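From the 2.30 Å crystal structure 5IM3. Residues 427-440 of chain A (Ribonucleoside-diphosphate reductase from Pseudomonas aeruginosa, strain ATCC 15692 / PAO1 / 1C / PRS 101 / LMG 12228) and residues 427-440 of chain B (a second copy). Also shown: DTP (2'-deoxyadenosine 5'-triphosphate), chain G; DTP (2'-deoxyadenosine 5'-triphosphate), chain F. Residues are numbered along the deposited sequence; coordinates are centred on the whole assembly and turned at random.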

# COMPACT_ATOMS: atom_id res chain seq x y z
N VAL A 427 30.75 -11.86 11.41
CA VAL A 427 30.02 -10.66 11.84
C VAL A 427 30.35 -10.27 13.27
O VAL A 427 30.53 -9.07 13.53
CB VAL A 427 28.51 -10.84 11.59
CG1 VAL A 427 27.71 -9.72 12.23
CG2 VAL A 427 28.25 -10.86 10.09
N PRO A 428 30.46 -11.18 14.24
CA PRO A 428 30.85 -10.73 15.59
C PRO A 428 32.20 -10.04 15.63
O PRO A 428 32.42 -9.16 16.47
CB PRO A 428 30.86 -12.03 16.40
CG PRO A 428 29.92 -12.91 15.71
CD PRO A 428 30.07 -12.60 14.24
N PHE A 429 33.13 -10.44 14.75
CA PHE A 429 34.40 -9.73 14.65
C PHE A 429 34.24 -8.38 13.94
O PHE A 429 34.86 -7.39 14.33
CB PHE A 429 35.41 -10.61 13.94
CG PHE A 429 35.76 -11.86 14.70
CD1 PHE A 429 36.26 -11.77 15.98
CD2 PHE A 429 35.57 -13.11 14.15
CE1 PHE A 429 36.57 -12.90 16.70
CE2 PHE A 429 35.88 -14.25 14.87
CZ PHE A 429 36.38 -14.14 16.14
N LEU A 430 33.39 -8.32 12.91
CA LEU A 430 33.14 -7.04 12.27
C LEU A 430 32.54 -6.04 13.24
O LEU A 430 32.76 -4.84 13.11
CB LEU A 430 32.23 -7.22 11.06
CG LEU A 430 32.88 -8.00 9.92
CD1 LEU A 430 31.88 -8.24 8.80
CD2 LEU A 430 34.10 -7.26 9.40
N LYS A 431 31.80 -6.53 14.23
CA LYS A 431 31.29 -5.64 15.27
C LYS A 431 32.44 -5.02 16.06
O LYS A 431 32.36 -3.86 16.47
CB LYS A 431 30.34 -6.40 16.19
CG LYS A 431 29.86 -5.57 17.37
CD LYS A 431 28.86 -4.51 16.93
CE LYS A 431 27.51 -5.14 16.62
NZ LYS A 431 26.46 -4.11 16.48
N VAL A 432 33.49 -5.79 16.31
CA VAL A 432 34.67 -5.24 16.97
C VAL A 432 35.33 -4.18 16.08
O VAL A 432 35.75 -3.13 16.55
CB VAL A 432 35.66 -6.36 17.33
CG1 VAL A 432 36.90 -5.80 18.00
CG2 VAL A 432 34.98 -7.40 18.23
N VAL A 433 35.42 -4.45 14.78
CA VAL A 433 35.93 -3.46 13.83
C VAL A 433 35.08 -2.20 13.91
O VAL A 433 35.59 -1.08 14.03
CB VAL A 433 35.93 -4.03 12.40
CG1 VAL A 433 36.26 -2.94 11.39
CG2 VAL A 433 36.91 -5.19 12.30
N ASN A 434 33.76 -2.38 13.83
CA ASN A 434 32.84 -1.25 13.83
C ASN A 434 33.06 -0.34 15.03
O ASN A 434 33.10 0.88 14.90
CB ASN A 434 31.41 -1.78 13.81
CG ASN A 434 30.38 -0.68 13.81
OD1 ASN A 434 29.94 -0.22 12.76
ND2 ASN A 434 29.98 -0.25 15.00
N ASP A 435 33.23 -0.94 16.22
CA ASP A 435 33.40 -0.14 17.42
C ASP A 435 34.81 0.43 17.55
O ASP A 435 35.00 1.41 18.27
CB ASP A 435 33.06 -0.98 18.66
CG ASP A 435 31.59 -1.36 18.71
OD1 ASP A 435 31.02 -1.70 17.65
OD2 ASP A 435 31.01 -1.32 19.81
N THR A 436 35.78 -0.16 16.85
CA THR A 436 37.11 0.45 16.79
C THR A 436 37.08 1.71 15.93
O THR A 436 37.69 2.72 16.29
CB THR A 436 38.11 -0.57 16.24
OG1 THR A 436 38.23 -1.66 17.16
CG2 THR A 436 39.47 0.06 16.01
N ALA A 437 36.37 1.67 14.81
CA ALA A 437 36.24 2.86 13.98
C ALA A 437 35.57 4.00 14.75
O ALA A 437 35.97 5.17 14.62
CB ALA A 437 35.45 2.52 12.71
N VAL A 438 34.58 3.68 15.58
CA VAL A 438 33.97 4.70 16.44
C VAL A 438 34.98 5.20 17.47
O VAL A 438 35.02 6.39 17.79
CB VAL A 438 32.71 4.14 17.13
CG1 VAL A 438 32.17 5.14 18.14
CG2 VAL A 438 31.64 3.81 16.10
N ALA A 439 35.81 4.29 18.02
CA ALA A 439 36.71 4.66 19.11
C ALA A 439 37.87 5.52 18.61
O ALA A 439 38.34 6.42 19.33
CB ALA A 439 37.25 3.41 19.79
N VAL A 440 38.36 5.26 17.40
CA VAL A 440 39.52 5.96 16.86
C VAL A 440 39.12 7.09 15.92
O VAL A 440 39.99 7.85 15.47
CB VAL A 440 40.47 4.97 16.17
CG1 VAL A 440 41.83 5.61 15.88
CG2 VAL A 440 40.67 3.72 17.02
PG DTP G . 42.77 -24.42 13.45
O1G DTP G . 41.41 -24.84 13.89
O2G DTP G . 43.56 -25.54 12.77
O3G DTP G . 42.73 -23.23 12.49
PB DTP G . 44.18 -22.48 15.04
O1B DTP G . 44.52 -21.76 13.80
O2B DTP G . 45.39 -22.57 15.97
O3B DTP G . 43.66 -23.94 14.68
PA DTP G . 42.60 -20.22 15.68
O1A DTP G . 43.50 -19.73 14.64
O2A DTP G . 42.91 -19.48 16.95
O3A DTP G . 43.00 -21.75 15.83
O5' DTP G . 41.11 -19.98 15.24
C5' DTP G . 40.64 -20.29 13.91
C4' DTP G . 39.31 -19.61 13.67
O4' DTP G . 38.42 -19.89 14.77
C3' DTP G . 39.37 -18.09 13.53
O3' DTP G . 38.50 -17.65 12.50
C2' DTP G . 38.90 -17.59 14.89
C1' DTP G . 37.94 -18.68 15.34
N9 DTP G . 37.89 -18.86 16.79
C8 DTP G . 38.79 -19.56 17.55
N7 DTP G . 38.54 -19.52 18.84
C5 DTP G . 37.39 -18.75 18.93
C6 DTP G . 36.61 -18.34 20.02
N6 DTP G . 36.88 -18.67 21.29
N1 DTP G . 35.52 -17.59 19.77
C2 DTP G . 35.24 -17.28 18.50
N3 DTP G . 35.90 -17.60 17.39
C4 DTP G . 36.98 -18.34 17.67
PG DTP F . 51.18 11.00 23.76
O1G DTP F . 49.94 11.81 23.49
O2G DTP F . 51.19 10.37 25.15
O3G DTP F . 52.47 11.79 23.58
PB DTP F . 51.49 8.22 22.91
O1B DTP F . 52.12 7.63 21.70
O2B DTP F . 52.33 7.95 24.15
O3B DTP F . 51.30 9.79 22.73
PA DTP F . 48.76 7.55 22.20
O1A DTP F . 48.90 6.41 21.27
O2A DTP F . 48.69 8.85 21.40
O3A DTP F . 50.04 7.61 23.14
O5' DTP F . 47.49 7.49 23.15
C5' DTP F . 47.32 8.28 24.34
C4' DTP F . 45.87 8.24 24.72
O4' DTP F . 45.09 8.85 23.66
C3' DTP F . 45.28 6.84 24.93
O3' DTP F . 44.34 6.87 26.01
C2' DTP F . 44.60 6.55 23.60
C1' DTP F . 44.14 7.93 23.15
N9 DTP F . 44.08 8.09 21.71
C8 DTP F . 45.14 8.19 20.84
N7 DTP F . 44.79 8.28 19.58
C5 DTP F . 43.41 8.26 19.62
C6 DTP F . 42.43 8.32 18.61
N6 DTP F . 42.72 8.41 17.31
N1 DTP F . 41.13 8.27 18.98
C2 DTP F . 40.85 8.17 20.28
N3 DTP F . 41.68 8.10 21.32
C4 DTP F . 42.95 8.14 20.92
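Chain B (427-440) VPFLKVVNDTAVAV

Residues 427-440 of chain B form a single α-helix, as do those of chain A, and the two pack antiparallel: their N-to-C directions differ by 175° and the axes approach to 8.8 Å. The pairing is nearly twofold symmetric. Ala B439 lies opposite Pro A428 (CA to CA 5.1 Å), Pro B428 opposite Ala A439 (5.2 Å, CA to CA), and Asp B435 next to Val A432 (5.6 Å between CA atoms).

Apolar packing recurs along the seam. At the centre Val B432 CG1 meets Val A432 CG1 at 3.8 Å; these short, branched side chains meet at van der Waals distance. At each end an alanine, with its single methyl group, allows close approach: Ala B439 CB lies 3.9 Å from Pro A428 CB and 4.0 Å from Phe A429 CE1, while Ala A439 CB lies 4.2 Å from Pro B428 CB and 3.9 Å from Phe B429 CE1. Proline's compact ring offers an apolar surface to the alanine methyl. The CA-to-CB bond of each phenylalanine points away from the partner helix, but its long side chain brings the ring back to the alanine, with a dATP adenine at the ring edge.

The polar contacts are less conventional. Asp B435 OD2 is 2.5 Å from Asp A435 OD2, so two like-charged groups crowd together; whether they share a proton is left open. Lys B431 NZ, 4.6 Å from Asp A435 OD2, is too distant for a salt bridge. Thr B436 OG1 donates to Val B432 O of its own helix at 2.8 Å and has a further partner elsewhere in the structure; it also packs against Val A432 CG2 at 4.0 Å.

Two waters bridge the backbones: one donates to Pro A428 O and Asp B435 O, the other to Asp A435 O and Pro B428 O. Beyond the seam, N6 of the chain G nucleotide donates to Val B440 O at 3.1 Å.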

# COMPACT_ATOMS: atom_id res chain seq x y z
N VAL B 427 35.21 4.67 27.88
CA VAL B 427 34.02 3.87 27.53
C VAL B 427 34.02 3.45 26.07
O VAL B 427 33.57 2.33 25.78
CB VAL B 427 32.75 4.63 27.93
CG1 VAL B 427 31.52 3.99 27.31
CG2 VAL B 427 32.63 4.65 29.45
N PRO B 428 34.45 4.26 25.10
CA PRO B 428 34.48 3.76 23.72
C PRO B 428 35.39 2.55 23.54
O PRO B 428 35.12 1.71 22.68
CB PRO B 428 34.96 4.98 22.92
CG PRO B 428 34.50 6.14 23.72
CD PRO B 428 34.68 5.71 25.16
N PHE B 429 36.45 2.43 24.35
CA PHE B 429 37.30 1.24 24.28
C PHE B 429 36.69 0.08 25.05
O PHE B 429 36.87 -1.08 24.66
CB PHE B 429 38.69 1.56 24.83
CG PHE B 429 39.42 2.62 24.05
CD1 PHE B 429 39.78 2.41 22.73
CD2 PHE B 429 39.74 3.83 24.64
CE1 PHE B 429 40.44 3.38 22.01
CE2 PHE B 429 40.41 4.81 23.93
CZ PHE B 429 40.76 4.59 22.62
N LEU B 430 35.99 0.36 26.15
CA LEU B 430 35.27 -0.69 26.86
C LEU B 430 34.21 -1.32 25.97
O LEU B 430 33.88 -2.49 26.13
CB LEU B 430 34.64 -0.13 28.13
CG LEU B 430 35.62 0.31 29.22
CD1 LEU B 430 34.88 0.91 30.41
CD2 LEU B 430 36.48 -0.86 29.67
N LYS B 431 33.67 -0.54 25.03
CA LYS B 431 32.74 -1.09 24.05
C LYS B 431 33.42 -2.14 23.18
O LYS B 431 32.80 -3.15 22.82
CB LYS B 431 32.20 0.05 23.18
CG LYS B 431 30.80 -0.15 22.72
CD LYS B 431 29.83 0.42 23.74
CE LYS B 431 28.42 0.00 23.41
NZ LYS B 431 28.30 -1.48 23.47
N VAL B 432 34.68 -1.91 22.83
CA VAL B 432 35.46 -2.91 22.09
C VAL B 432 35.72 -4.13 22.97
O VAL B 432 35.69 -5.27 22.49
CB VAL B 432 36.77 -2.28 21.58
CG1 VAL B 432 37.56 -3.27 20.75
CG2 VAL B 432 36.47 -1.02 20.76
N VAL B 433 36.00 -3.91 24.26
CA VAL B 433 36.15 -5.03 25.18
C VAL B 433 34.86 -5.84 25.25
O VAL B 433 34.88 -7.07 25.21
CB VAL B 433 36.56 -4.52 26.58
CG1 VAL B 433 36.42 -5.61 27.63
CG2 VAL B 433 37.98 -3.99 26.55
N ASN B 434 33.73 -5.14 25.35
CA ASN B 434 32.43 -5.80 25.40
C ASN B 434 32.20 -6.66 24.17
O ASN B 434 31.80 -7.83 24.28
CB ASN B 434 31.34 -4.74 25.54
CG ASN B 434 29.98 -5.33 25.81
OD1 ASN B 434 29.57 -5.47 26.97
ND2 ASN B 434 29.26 -5.69 24.76
N ASP B 435 32.42 -6.10 22.98
CA ASP B 435 32.21 -6.86 21.75
C ASP B 435 33.17 -8.03 21.65
O ASP B 435 32.85 -9.04 21.00
CB ASP B 435 32.38 -5.96 20.53
CG ASP B 435 31.40 -4.80 20.51
OD1 ASP B 435 30.22 -4.98 20.89
OD2 ASP B 435 31.83 -3.70 20.10
N THR B 436 34.35 -7.91 22.25
CA THR B 436 35.33 -9.00 22.22
C THR B 436 34.91 -10.13 23.14
O THR B 436 35.05 -11.31 22.79
CB THR B 436 36.70 -8.45 22.61
OG1 THR B 436 37.15 -7.54 21.59
CG2 THR B 436 37.73 -9.57 22.81
N ALA B 437 34.41 -9.81 24.34
CA ALA B 437 33.84 -10.84 25.20
C ALA B 437 32.74 -11.60 24.47
O ALA B 437 32.70 -12.83 24.51
CB ALA B 437 33.31 -10.21 26.48
N VAL B 438 31.87 -10.87 23.76
CA VAL B 438 30.78 -11.52 23.02
C VAL B 438 31.34 -12.40 21.91
O VAL B 438 30.92 -13.55 21.74
CB VAL B 438 29.82 -10.45 22.46
CG1 VAL B 438 28.81 -11.08 21.49
CG2 VAL B 438 29.08 -9.76 23.59
N ALA B 439 32.30 -11.88 21.14
CA ALA B 439 32.79 -12.62 19.97
C ALA B 439 33.60 -13.85 20.36
O ALA B 439 33.61 -14.84 19.62
CB ALA B 439 33.62 -11.70 19.08
N VAL B 440 34.29 -13.82 21.50
CA VAL B 440 35.12 -14.94 21.91
C VAL B 440 34.36 -15.94 22.78
O VAL B 440 34.80 -17.09 22.91
CB VAL B 440 36.38 -14.43 22.62
CG1 VAL B 440 37.28 -15.58 23.05
CG2 VAL B 440 37.16 -13.49 21.71
O HOH W 1 31.27 -8.95 18.87
O HOH W 2 33.50 2.03 20.37